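Local coordinates for uncharacterized protein (Bacillus subtilis, PDB 5DQV), which probably hydrolyses nucleotides to release pyrophosphate, as a metal-dependent pyrophosphohydrolase of the HD-domain family, at residues S37-L42 and Q127-L132. Sequence-based numbering, arbitrary orientation.
Sequences SRVADL and QDADRL. With NI (nickel (II) ion), chain C.
Val39 and Ala129 meet where helices 33-50 and 121-132 come together; the axes of 37-42 and 127-132 pass 8.5 Å apart, their N-to-C directions 130° from each other. The alanine methyl sits between the two helices: its CB lies 3.6 Å from the backbone O of Val39 and is flanked by Val39 CG1 and Leu42 CB, each carbon 3.9 Å from Ala129 CB. Val39 spreads its two methyls along the partner backbone. CG1, anti to its own backbone N (chi1 171°), faces Ala129 CB and the amide of Asp130, while CG2 lies 4.0 Å from Asp130 CA and 4.1 Å from the ligand oxygen Asp130 OD1. One turn further along helix 33-50, Leu42 CD2 reaches Leu132 CB at 4.2 Å. Leu132 also packs on Leu184 and Ala185 of helix 179-202.

The CB of Asp130 points away from 37-42, and with CG anti to the backbone N its OD1 binds nickel at 2.2 Å, while OD2 stays 3.2 Å from the nickel. His35 and His64 bind the same ion; these residues belong to the metal site of the HD domain. An alanine in place of Val39 removes both methyls, which would probably open a gap beside Ala129 CB and take away the apolar contact at Asp130 OD1. Apolar packing without polar links between the segments thus joins two helices that each supply a nickel ligand, His35 from one and Asp130 from the other.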
ATOM      1  N   SER A  37       1.523  -6.191  17.909  1.00 24.08           N
ATOM      2  CA  SER A  37       0.256  -6.298  18.640  1.00 25.90           C
ATOM      3  C   SER A  37      -0.745  -7.184  17.913  1.00 25.39           C
ATOM      4  O   SER A  37      -1.430  -8.042  18.525  1.00 24.15           O
ATOM      5  CB  SER A  37      -0.320  -4.900  18.919  1.00 28.78           C
ATOM      6  OG  SER A  37      -1.682  -4.987  19.382  1.00 33.96           O
ATOM      7  N   ARG A  38      -0.824  -7.023  16.590  1.00 24.84           N
ATOM      8  CA  ARG A  38      -1.741  -7.834  15.794  1.00 23.88           C
ATOM      9  C   ARG A  38      -1.321  -9.301  15.844  1.00 22.26           C
ATOM     10  O   ARG A  38      -2.161 -10.217  15.963  1.00 21.03           O
ATOM     11  CB  ARG A  38      -1.812  -7.350  14.316  1.00 25.37           C
ATOM     12  CG  ARG A  38      -2.436  -5.991  14.105  1.00 26.80           C
ATOM     13  CD  ARG A  38      -2.670  -5.656  12.633  1.00 26.42           C
ATOM     14  NE  ARG A  38      -1.444  -5.764  11.846  1.00 23.07           N
ATOM     15  CZ  ARG A  38      -0.597  -4.798  11.565  1.00 25.93           C
ATOM     16  NH1 ARG A  38      -0.733  -3.593  12.064  1.00 32.77           N
ATOM     17  NH2 ARG A  38       0.470  -5.070  10.849  1.00 29.89           N
ATOM     18  N   VAL A  39      -0.026  -9.545  15.689  1.00 20.76           N
ATOM     19  CA  VAL A  39       0.479 -10.913  15.711  1.00 19.18           C
ATOM     20  C   VAL A  39       0.256 -11.597  17.051  1.00 19.59           C
ATOM     21  O   VAL A  39      -0.182 -12.739  17.067  1.00 19.22           O
ATOM     22  CB  VAL A  39       1.918 -11.004  15.252  1.00 17.66           C
ATOM     23  CG1 VAL A  39       2.484 -12.424  15.516  1.00 16.57           C
ATOM     24  CG2 VAL A  39       2.014 -10.565  13.854  1.00 19.80           C
ATOM     25  N   ALA A  40       0.460 -10.873  18.176  1.00 20.09           N
ATOM     26  CA  ALA A  40       0.181 -11.417  19.472  1.00 20.16           C
ATOM     27  C   ALA A  40      -1.307 -11.776  19.662  1.00 21.44           C
ATOM     28  O   ALA A  40      -1.608 -12.900  20.104  1.00 20.79           O
ATOM     29  CB  ALA A  40       0.658 -10.492  20.578  1.00 20.91           C
ATOM     30  N   ASP A  41      -2.222 -10.922  19.214  1.00 21.67           N
ATOM     31  CA  ASP A  41      -3.660 -11.241  19.328  1.00 25.00           C
ATOM     32  C   ASP A  41      -4.029 -12.465  18.480  1.00 24.38           C
ATOM     33  O   ASP A  41      -4.745 -13.373  18.903  1.00 24.10           O
ATOM     34  CB  ASP A  41      -4.550 -10.051  18.872  1.00 26.39           C
ATOM     35  CG  ASP A  41      -4.507  -8.919  19.812  1.00 31.49           C
ATOM     36  OD1 ASP A  41      -3.930  -9.072  20.912  1.00 32.76           O
ATOM     37  OD2 ASP A  41      -5.020  -7.852  19.436  1.00 35.34           O
ATOM     38  N   LEU A  42      -3.514 -12.500  17.269  1.00 24.73           N
ATOM     39  CA  LEU A  42      -3.775 -13.634  16.363  1.00 25.13           C
ATOM     40  C   LEU A  42      -3.179 -14.923  16.932  1.00 23.37           C
ATOM     41  O   LEU A  42      -3.803 -15.966  16.918  1.00 21.41           O
ATOM     42  CB  LEU A  42      -3.148 -13.330  14.991  1.00 25.65           C
ATOM     43  CG  LEU A  42      -3.838 -13.422  13.640  1.00 31.74           C
ATOM     44  CD1 LEU A  42      -5.398 -13.438  13.666  1.00 34.26           C
ATOM     45  CD2 LEU A  42      -3.254 -12.253  12.790  1.00 31.21           C
ATOM     46  N   GLN A 127       4.465 -18.523  14.132  1.00 20.91           N
ATOM     47  CA  GLN A 127       4.852 -18.411  12.733  1.00 22.07           C
ATOM     48  C   GLN A 127       3.614 -18.178  11.886  1.00 20.46           C
ATOM     49  O   GLN A 127       3.587 -17.292  11.039  1.00 19.67           O
ATOM     50  CB  GLN A 127       5.633 -19.670  12.299  1.00 24.46           C
ATOM     51  CG  GLN A 127       6.057 -19.666  10.845  1.00 27.78           C
ATOM     52  CD  GLN A 127       6.917 -20.851  10.474  1.00 33.37           C
ATOM     53  OE1 GLN A 127       6.466 -22.001  10.472  1.00 35.06           O
ATOM     54  NE2 GLN A 127       8.177 -20.585  10.198  1.00 35.39           N
ATOM     55  N   ASP A 128       2.572 -18.965  12.148  1.00 20.23           N
ATOM     56  CA  ASP A 128       1.296 -18.856  11.444  1.00 20.02           C
ATOM     57  C   ASP A 128       0.666 -17.465  11.585  1.00 19.73           C
ATOM     58  O   ASP A 128       0.208 -16.875  10.621  1.00 18.32           O
ATOM     59  CB  ASP A 128       0.317 -19.919  11.984  1.00 19.90           C
ATOM     60  CG  ASP A 128       0.583 -21.346  11.438  1.00 22.35           C
ATOM     61  OD1 ASP A 128       1.506 -21.557  10.610  1.00 20.24           O
ATOM     62  OD2 ASP A 128      -0.185 -22.266  11.851  1.00 21.21           O
ATOM     63  N   ALA A 129       0.686 -16.933  12.808  1.00 18.68           N
ATOM     64  CA  ALA A 129       0.124 -15.620  13.092  1.00 19.67           C
ATOM     65  C   ALA A 129       0.916 -14.529  12.322  1.00 19.73           C
ATOM     66  O   ALA A 129       0.348 -13.601  11.747  1.00 20.24           O
ATOM     67  CB  ALA A 129       0.148 -15.367  14.630  1.00 18.21           C
ATOM     68  N   ASP A 130       2.227 -14.698  12.280  1.00 21.32           N
ATOM     69  CA  ASP A 130       3.102 -13.738  11.639  1.00 22.91           C
ATOM     70  C   ASP A 130       2.798 -13.741  10.138  1.00 24.19           C
ATOM     71  O   ASP A 130       2.748 -12.667   9.465  1.00 24.34           O
ATOM     72  CB  ASP A 130       4.556 -14.146  11.942  1.00 24.42           C
ATOM     73  CG  ASP A 130       5.542 -13.082  11.676  1.00 24.34           C
ATOM     74  OD1 ASP A 130       5.234 -11.924  11.798  1.00 25.56           O
ATOM     75  OD2 ASP A 130       6.676 -13.406  11.340  1.00 28.92           O
ATOM     76  N   ARG A 131       2.621 -14.944   9.580  1.00 23.50           N
ATOM     77  CA  ARG A 131       2.294 -15.053   8.155  1.00 23.61           C
ATOM     78  C   ARG A 131       0.879 -14.606   7.803  1.00 22.86           C
ATOM     79  O   ARG A 131       0.654 -13.992   6.773  1.00 22.08           O
ATOM     80  CB  ARG A 131       2.612 -16.478   7.615  1.00 25.49           C
ATOM     81  CG  ARG A 131       4.081 -16.703   7.636  1.00 29.16           C
ATOM     82  CD  ARG A 131       4.447 -18.000   7.070  1.00 38.15           C
ATOM     83  NE  ARG A 131       5.867 -18.217   7.223  1.00 44.48           N
ATOM     84  CZ  ARG A 131       6.588 -19.069   6.514  1.00 50.31           C
ATOM     85  NH1 ARG A 131       6.029 -19.763   5.533  1.00 55.84           N
ATOM     86  NH2 ARG A 131       7.886 -19.199   6.768  1.00 51.65           N
ATOM     87  N   LEU A 132      -0.068 -14.870   8.670  1.00 21.92           N
ATOM     88  CA  LEU A 132      -1.425 -14.374   8.472  1.00 22.29           C
ATOM     89  C   LEU A 132      -1.428 -12.841   8.337  1.00 22.44           C
ATOM     90  O   LEU A 132      -2.183 -12.269   7.513  1.00 21.87           O
ATOM     91  CB  LEU A 132      -2.327 -14.838   9.608  1.00 21.03           C
ATOM     92  CG  LEU A 132      -2.781 -16.301   9.609  1.00 23.00           C
ATOM     93  CD1 LEU A 132      -3.534 -16.691  10.861  1.00 19.95           C
ATOM     94  CD2 LEU A 132      -3.656 -16.595   8.347  1.00 24.23           C
TER
HETATM   95 NI    NI C 301       6.701 -10.406  12.407  1.00 29.58          NI